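Type II restriction enzyme MspI (Moraxella sp., PDB 1SA3) recognises the double-stranded DNA sequence 5'-CCGG-3' and cleaves it after the first cytosine, leaving fragments with terminal 5'-phosphates. Local coordinates at residues D28-L33 against I118-K123; D144-E149 against K168-E173. One frame throughout, in Å; residues are numbered along the deposited sequence.

Contact 1 of 2, residues D28-L33 against I118-K123. With nucleotides of chain A.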
loop_
_atom_site.group_PDB
_atom_site.type_symbol
_atom_site.label_atom_id
_atom_site.label_comp_id
_atom_site.label_asym_id
_atom_site.label_seq_id
_atom_site.Cartn_x
_atom_site.Cartn_y
_atom_site.Cartn_z
ATOM N N ASP E 28 1.753 11.925 -10.876
ATOM C CA ASP E 28 2.653 12.350 -9.806
ATOM C C ASP E 28 1.981 13.380 -8.889
ATOM O O ASP E 28 2.097 13.308 -7.665
ATOM C CB ASP E 28 3.934 12.962 -10.396
ATOM C CG ASP E 28 4.774 11.949 -11.165
ATOM O OD1 ASP E 28 5.780 12.368 -11.777
ATOM O OD2 ASP E 28 4.440 10.743 -11.159
ATOM N N ARG E 29 1.280 14.341 -9.488
ATOM C CA ARG E 29 0.597 15.390 -8.730
ATOM C C ARG E 29 -0.530 14.806 -7.897
ATOM O O ARG E 29 -0.678 15.115 -6.714
ATOM C CB ARG E 29 0.003 16.443 -9.674
ATOM C CG ARG E 29 1.001 17.257 -10.488
ATOM C CD ARG E 29 1.634 18.374 -9.697
ATOM N NE ARG E 29 2.406 19.293 -10.538
ATOM C CZ ARG E 29 1.895 20.303 -11.242
ATOM N NH1 ARG E 29 0.593 20.562 -11.231
ATOM N NH2 ARG E 29 2.700 21.073 -11.960
ATOM N N LEU E 30 -1.345 13.973 -8.524
ATOM C CA LEU E 30 -2.451 13.351 -7.819
ATOM C C LEU E 30 -1.936 12.522 -6.640
ATOM O O LEU E 30 -2.543 12.505 -5.567
ATOM C CB LEU E 30 -3.239 12.470 -8.778
ATOM C CG LEU E 30 -4.029 13.221 -9.848
ATOM C CD1 LEU E 30 -4.691 12.230 -10.801
ATOM C CD2 LEU E 30 -5.067 14.089 -9.180
ATOM N N GLY E 31 -0.814 11.839 -6.841
ATOM C CA GLY E 31 -0.252 11.033 -5.770
ATOM C C GLY E 31 0.072 11.860 -4.538
ATOM O O GLY E 31 -0.306 11.516 -3.416
ATOM N N LYS E 32 0.774 12.964 -4.744
ATOM C CA LYS E 32 1.140 13.846 -3.644
ATOM C C LYS E 32 -0.109 14.498 -3.072
ATOM O O LYS E 32 -0.213 14.724 -1.865
ATOM C CB LYS E 32 2.105 14.932 -4.134
ATOM C CG LYS E 32 3.508 14.437 -4.499
ATOM N N LEU E 33 -1.063 14.801 -3.944
ATOM C CA LEU E 33 -2.291 15.443 -3.512
ATOM C C LEU E 33 -3.077 14.572 -2.545
ATOM O O LEU E 33 -3.545 15.052 -1.515
ATOM C CB LEU E 33 -3.162 15.798 -4.721
ATOM C CG LEU E 33 -4.438 16.616 -4.472
ATOM C CD1 LEU E 33 -4.907 17.255 -5.784
ATOM C CD2 LEU E 33 -5.529 15.727 -3.884
ATOM N N ILE E 118 0.414 5.228 1.069
ATOM C CA ILE E 118 -0.722 5.812 0.355
ATOM C C ILE E 118 -0.521 5.831 -1.146
ATOM O O ILE E 118 0.526 6.258 -1.623
ATOM C CB ILE E 118 -0.965 7.263 0.828
ATOM C CG1 ILE E 118 -1.006 7.298 2.357
ATOM C CG2 ILE E 118 -2.281 7.806 0.237
ATOM C CD1 ILE E 118 -1.104 8.701 2.958
ATOM N N LYS E 119 -1.533 5.376 -1.885
ATOM C CA LYS E 119 -1.468 5.350 -3.340
ATOM C C LYS E 119 -2.795 5.758 -3.959
ATOM O O LYS E 119 -3.823 5.824 -3.279
ATOM C CB LYS E 119 -1.147 3.946 -3.855
ATOM C CG LYS E 119 0.193 3.381 -3.454
ATOM C CD LYS E 119 0.367 1.972 -4.050
ATOM C CE LYS E 119 1.579 1.278 -3.459
ATOM N NZ LYS E 119 2.821 2.102 -3.600
ATOM N N HIS E 120 -2.752 6.048 -5.257
ATOM C CA HIS E 120 -3.958 6.387 -6.011
ATOM C C HIS E 120 -3.886 5.533 -7.269
ATOM O O HIS E 120 -2.801 5.248 -7.777
ATOM C CB HIS E 120 -3.994 7.869 -6.403
ATOM C CG HIS E 120 -3.281 8.179 -7.684
ATOM N ND1 HIS E 120 -1.910 8.127 -7.809
ATOM C CD2 HIS E 120 -3.756 8.544 -8.899
ATOM C CE1 HIS E 120 -1.570 8.443 -9.046
ATOM N NE2 HIS E 120 -2.673 8.702 -9.729
ATOM N N SER E 121 -5.041 5.123 -7.767
ATOM C CA SER E 121 -5.102 4.293 -8.961
ATOM C C SER E 121 -6.515 4.304 -9.503
ATOM O O SER E 121 -7.467 4.571 -8.771
ATOM C CB SER E 121 -4.713 2.848 -8.636
ATOM O OG SER E 121 -4.819 2.022 -9.788
ATOM N N SER E 122 -6.639 3.997 -10.790
ATOM C CA SER E 122 -7.942 3.935 -11.432
ATOM C C SER E 122 -8.397 2.485 -11.402
ATOM O O SER E 122 -9.526 2.184 -11.764
ATOM C CB SER E 122 -7.839 4.414 -12.878
ATOM O OG SER E 122 -6.900 3.628 -13.584
ATOM N N LYS E 123 -7.502 1.599 -10.966
ATOM C CA LYS E 123 -7.773 0.160 -10.882
ATOM C C LYS E 123 -7.806 -0.364 -9.437
ATOM O O LYS E 123 -7.462 0.352 -8.492
ATOM C CB LYS E 123 -6.699 -0.620 -11.646
ATOM C CG LYS E 123 -6.394 -0.101 -13.043
ATOM C CD LYS E 123 -7.587 -0.272 -13.960
ATOM C CE LYS E 123 -7.255 0.156 -15.377
ATOM N NZ LYS E 123 -8.386 -0.127 -16.303
ATOM P P DG A 6 0.792 5.773 -7.206
ATOM O OP1 DG A 6 -0.175 6.551 -6.385
ATOM O OP2 DG A 6 0.996 4.324 -6.918
ATOM O "O5'" DG A 6 0.438 5.907 -8.749
ATOM C "C5'" DG A 6 0.053 4.774 -9.518
ATOM C "C4'" DG A 6 0.027 5.141 -10.981
ATOM O "O4'" DG A 6 1.388 4.985 -11.458
ATOM C "C3'" DG A 6 -0.812 4.179 -11.816
ATOM O "O3'" DG A 6 -2.063 4.702 -12.220
ATOM C "C2'" DG A 6 0.021 3.893 -13.050
ATOM C "C1'" DG A 6 1.430 4.358 -12.733
ATOM N N9 DG A 6 2.223 3.135 -12.622
ATOM C C8 DG A 6 2.598 2.473 -11.474
ATOM N N7 DG A 6 3.163 1.313 -11.712
ATOM C C5 DG A 6 3.195 1.224 -13.099
ATOM C C6 DG A 6 3.686 0.184 -13.949
ATOM O O6 DG A 6 4.192 -0.901 -13.629
ATOM N N1 DG A 6 3.528 0.507 -15.297
ATOM C C2 DG A 6 2.960 1.675 -15.771
ATOM N N2 DG A 6 2.882 1.805 -17.113
ATOM N N3 DG A 6 2.498 2.643 -14.989
ATOM C C4 DG A 6 2.647 2.354 -13.676
ATOM P P DG A 7 -3.229 3.673 -12.619
ATOM O OP1 DG A 7 -4.498 4.431 -12.567
ATOM O OP2 DG A 7 -3.093 2.415 -11.843
ATOM O "O5'" DG A 7 -2.890 3.330 -14.130
ATOM C "C5'" DG A 7 -2.600 4.378 -15.046
ATOM C "C4'" DG A 7 -2.454 3.821 -16.440
ATOM O "O4'" DG A 7 -1.249 3.017 -16.509
ATOM C "C3'" DG A 7 -3.609 2.912 -16.862
ATOM O "O3'" DG A 7 -3.965 3.168 -18.217
ATOM C "C2'" DG A 7 -3.030 1.517 -16.734
ATOM C "C1'" DG A 7 -1.560 1.744 -17.047
ATOM N N9 DG A 7 -0.690 0.757 -16.419
ATOM C C8 DG A 7 -0.438 0.603 -15.076
ATOM N N7 DG A 7 0.325 -0.423 -14.813
ATOM C C5 DG A 7 0.608 -0.973 -16.056
ATOM C C6 DG A 7 1.385 -2.116 -16.411
ATOM O O6 DG A 7 2.000 -2.900 -15.668
ATOM N N1 DG A 7 1.403 -2.312 -17.791
ATOM C C2 DG A 7 0.757 -1.515 -18.714
ATOM N N2 DG A 7 0.894 -1.863 -20.001
ATOM N N3 DG A 7 0.034 -0.456 -18.396
ATOM C C4 DG A 7 0.001 -0.245 -17.061
HETATM O O HOH W 1 -0.774 9.040 -2.668
#

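Contact 2 of 2, residues D144-E149 against K168-E173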
loop_
_atom_site.group_PDB
_atom_site.type_symbol
_atom_site.label_atom_id
_atom_site.label_comp_id
_atom_site.label_asym_id
_atom_site.label_seq_id
_atom_site.Cartn_x
_atom_site.Cartn_y
_atom_site.Cartn_z
ATOM N N ASP E 144 18.382 -21.286 -1.127
ATOM C CA ASP E 144 18.636 -21.833 -2.452
ATOM C C ASP E 144 17.802 -23.096 -2.644
ATOM O O ASP E 144 17.522 -23.820 -1.690
ATOM C CB ASP E 144 20.128 -22.154 -2.633
ATOM C CG ASP E 144 20.995 -20.903 -2.702
ATOM O OD1 ASP E 144 20.445 -19.803 -2.944
ATOM O OD2 ASP E 144 22.228 -21.014 -2.531
ATOM N N GLY E 145 17.392 -23.357 -3.879
ATOM C CA GLY E 145 16.594 -24.540 -4.129
ATOM C C GLY E 145 15.624 -24.377 -5.277
ATOM O O GLY E 145 15.683 -23.402 -6.028
ATOM N N GLU E 146 14.721 -25.342 -5.410
ATOM C CA GLU E 146 13.728 -25.335 -6.474
ATOM C C GLU E 146 12.803 -24.123 -6.402
ATOM O O GLU E 146 12.466 -23.534 -7.430
ATOM C CB GLU E 146 12.906 -26.625 -6.422
ATOM C CG GLU E 146 11.767 -26.684 -7.425
ATOM C CD GLU E 146 11.071 -28.031 -7.437
ATOM O OE1 GLU E 146 10.697 -28.525 -6.353
ATOM O OE2 GLU E 146 10.892 -28.597 -8.534
ATOM N N LEU E 147 12.396 -23.751 -5.193
ATOM C CA LEU E 147 11.510 -22.609 -5.018
ATOM C C LEU E 147 12.207 -21.349 -5.514
ATOM O O LEU E 147 11.662 -20.627 -6.346
ATOM C CB LEU E 147 11.115 -22.444 -3.547
ATOM C CG LEU E 147 10.221 -21.235 -3.214
ATOM C CD1 LEU E 147 9.058 -21.148 -4.194
ATOM C CD2 LEU E 147 9.708 -21.369 -1.789
ATOM N N LYS E 148 13.413 -21.086 -5.022
ATOM C CA LYS E 148 14.128 -19.892 -5.461
ATOM C C LYS E 148 14.309 -19.861 -6.980
ATOM O O LYS E 148 14.121 -18.823 -7.609
ATOM C CB LYS E 148 15.502 -19.780 -4.790
ATOM C CG LYS E 148 16.347 -18.618 -5.341
ATOM C CD LYS E 148 17.689 -18.459 -4.639
ATOM C CE LYS E 148 17.515 -18.081 -3.172
ATOM N NZ LYS E 148 18.817 -17.784 -2.514
ATOM N N GLU E 149 14.673 -20.993 -7.572
ATOM C CA GLU E 149 14.877 -21.040 -9.016
ATOM C C GLU E 149 13.615 -20.823 -9.847
ATOM O O GLU E 149 13.689 -20.239 -10.925
ATOM C CB GLU E 149 15.548 -22.354 -9.423
ATOM C CG GLU E 149 16.973 -22.481 -8.915
ATOM C CD GLU E 149 17.824 -21.256 -9.217
ATOM O OE1 GLU E 149 17.793 -20.775 -10.368
ATOM O OE2 GLU E 149 18.539 -20.778 -8.311
ATOM N N LYS E 168 4.060 -24.432 -12.904
ATOM C CA LYS E 168 3.219 -23.415 -12.284
ATOM C C LYS E 168 2.589 -23.966 -11.009
ATOM O O LYS E 168 2.565 -23.297 -9.971
ATOM C CB LYS E 168 2.121 -22.969 -13.250
ATOM C CG LYS E 168 2.633 -22.299 -14.509
ATOM C CD LYS E 168 1.476 -21.837 -15.376
ATOM C CE LYS E 168 1.959 -21.291 -16.707
ATOM N NZ LYS E 168 0.826 -20.890 -17.589
ATOM N N GLN E 169 2.076 -25.191 -11.097
ATOM C CA GLN E 169 1.459 -25.845 -9.950
ATOM C C GLN E 169 2.531 -26.102 -8.896
ATOM O O GLN E 169 2.274 -25.992 -7.700
ATOM C CB GLN E 169 0.819 -27.176 -10.371
ATOM C CG GLN E 169 -0.274 -27.040 -11.426
ATOM N N ARG E 170 3.733 -26.438 -9.352
ATOM C CA ARG E 170 4.854 -26.713 -8.454
ATOM C C ARG E 170 5.287 -25.471 -7.673
ATOM O O ARG E 170 5.615 -25.554 -6.487
ATOM C CB ARG E 170 6.042 -27.256 -9.252
ATOM C CG ARG E 170 7.250 -27.642 -8.400
ATOM C CD ARG E 170 6.898 -28.733 -7.397
ATOM N NE ARG E 170 8.058 -29.159 -6.618
ATOM C CZ ARG E 170 8.005 -30.019 -5.605
ATOM N NH1 ARG E 170 6.842 -30.547 -5.241
ATOM N NH2 ARG E 170 9.114 -30.355 -4.956
ATOM N N LEU E 171 5.306 -24.321 -8.341
ATOM C CA LEU E 171 5.693 -23.084 -7.666
ATOM C C LEU E 171 4.656 -22.794 -6.590
ATOM O O LEU E 171 4.993 -22.534 -5.435
ATOM C CB LEU E 171 5.764 -21.921 -8.671
ATOM C CG LEU E 171 5.963 -20.492 -8.121
ATOM C CD1 LEU E 171 7.087 -20.460 -7.110
ATOM C CD2 LEU E 171 6.275 -19.538 -9.266
ATOM N N THR E 172 3.388 -22.865 -6.979
ATOM C CA THR E 172 2.281 -22.607 -6.069
ATOM C C THR E 172 2.376 -23.494 -4.838
ATOM O O THR E 172 2.146 -23.050 -3.711
ATOM C CB THR E 172 0.937 -22.878 -6.756
ATOM O OG1 THR E 172 0.787 -22.000 -7.879
ATOM C CG2 THR E 172 -0.213 -22.672 -5.775
ATOM N N GLU E 173 2.715 -24.756 -5.075
ATOM C CA GLU E 173 2.846 -25.744 -4.017
ATOM C C GLU E 173 3.961 -25.420 -3.032
ATOM O O GLU E 173 3.747 -25.446 -1.819
ATOM C CB GLU E 173 3.087 -27.126 -4.639
ATOM C CG GLU E 173 3.375 -28.226 -3.638
ATOM C CD GLU E 173 3.463 -29.592 -4.293
ATOM O OE1 GLU E 173 4.191 -29.721 -5.300
ATOM O OE2 GLU E 173 2.809 -30.539 -3.800
#

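Contact 1 of 2, residues D28-L33 against I118-K123
The imidazole of His120 has Leu30 CB and Gly31 N over one face, neither centred on the ring, while a phosphate oxygen of DG6 of chain A meets its edge. Here helix 23-41 packs on strand 111-121, part of the mixed sheet in the core of this PD-(D/E)XK nuclease. Leu30 CB lies 4.1 Å from the centroid of the His120 ring, 21° off its normal, a CH-pi contact that gives the ring an apolar backing. Gly31, with no side chain, brings bare backbone to the ring, its CA 3.9 Å from His120 ND1.

With CG held between the backbone N and the carbonyl carbon (chi1 86°) and the ring turned about CB-CG (chi2 -70°), His120 ND1 faces the oxygen that the main-chain NH also binds. His120 N donates to DG6 OP1 of chain A over 2.9 Å, and ND1 over 2.7 Å. Histidine suits the place because one flat group offers both a face for packing and an N-H for the phosphate. A water lies 2.6 Å from Gly31 O and makes a weak bond to Ile118 O.

Beyond the strand the backbone turns, and Ser122 grips DG7 OP1 of chain A through both N and OG, the short hydroxyl donating while the backbone stays close. Ser121 OG closes an ST turn, accepting from Lys123 N at 3.0 Å while donating to DG7 OP2 of chain A at 2.7 Å.

Contact 2 of 2, residues D144-E149 against K168-E173
A salt-bridge network above a leucine pair joins the first turn of helix 146-157 to helix 165-175. Arg170 presents NE and NH2 side-on to a single oxygen: NE lies 2.7 Å and NH2 2.8 Å from Glu146 OE1, which stays close to the guanidinium plane. The carboxylate is turned 65° from that plane, and NH2 uses the syn lone pair of OE1 whereas NE comes from above the carboxylate. Glu146 reaches out with CG anti to its backbone N (chi1 176°) and an extended chain; Arg170 instead bends at chi2. A further nitrogen, Arg170 NH1, bonds Glu173 OE1 one turn along its own helix at 2.8 Å, so arginine, with several N-H groups, serves two acids.

Beneath the charges, Leu147 CD1 meets Leu171 CD1 at 3.6 Å, the side chains crossing at about a right angle; branched leucines fill this apolar side. Gly145 takes the N-cap position, where a CB would press on Asp144 O. Lys148, its CB pointing away from residues 168-173, makes a salt bridge from NZ to Asp144 OD1.

Leu150 and Ile151 of helix 146-157 extend the apolar seam onto Leu171, Leu174 of helix 165-175 packs on Leu147, and Lys148 ties its helix to Glu134 of helix 133-140.

Contact 1 and contact 2 follow one another along the chain and lie on opposite sides of its centre; their centres lie about 11 Å and 26 Å from the centre of the chain, respectively, and about 34 Å from each other, with nearest atoms about 22 Å apart. Contact 1 adjoins the metal site, where a sodium ion is held by Glu35, Asp84 and Asp99. Helix 23-41 carries Glu35, while Ile118 N is hydrogen-bonded to Asp99 OD2, so helix and strand both reach that site. Contact 2 joins two helices of the outlying helical region and comes within about 5 Å of the DNA at its nearest atom, whereas the strand end of contact 1 touches the DNA backbone.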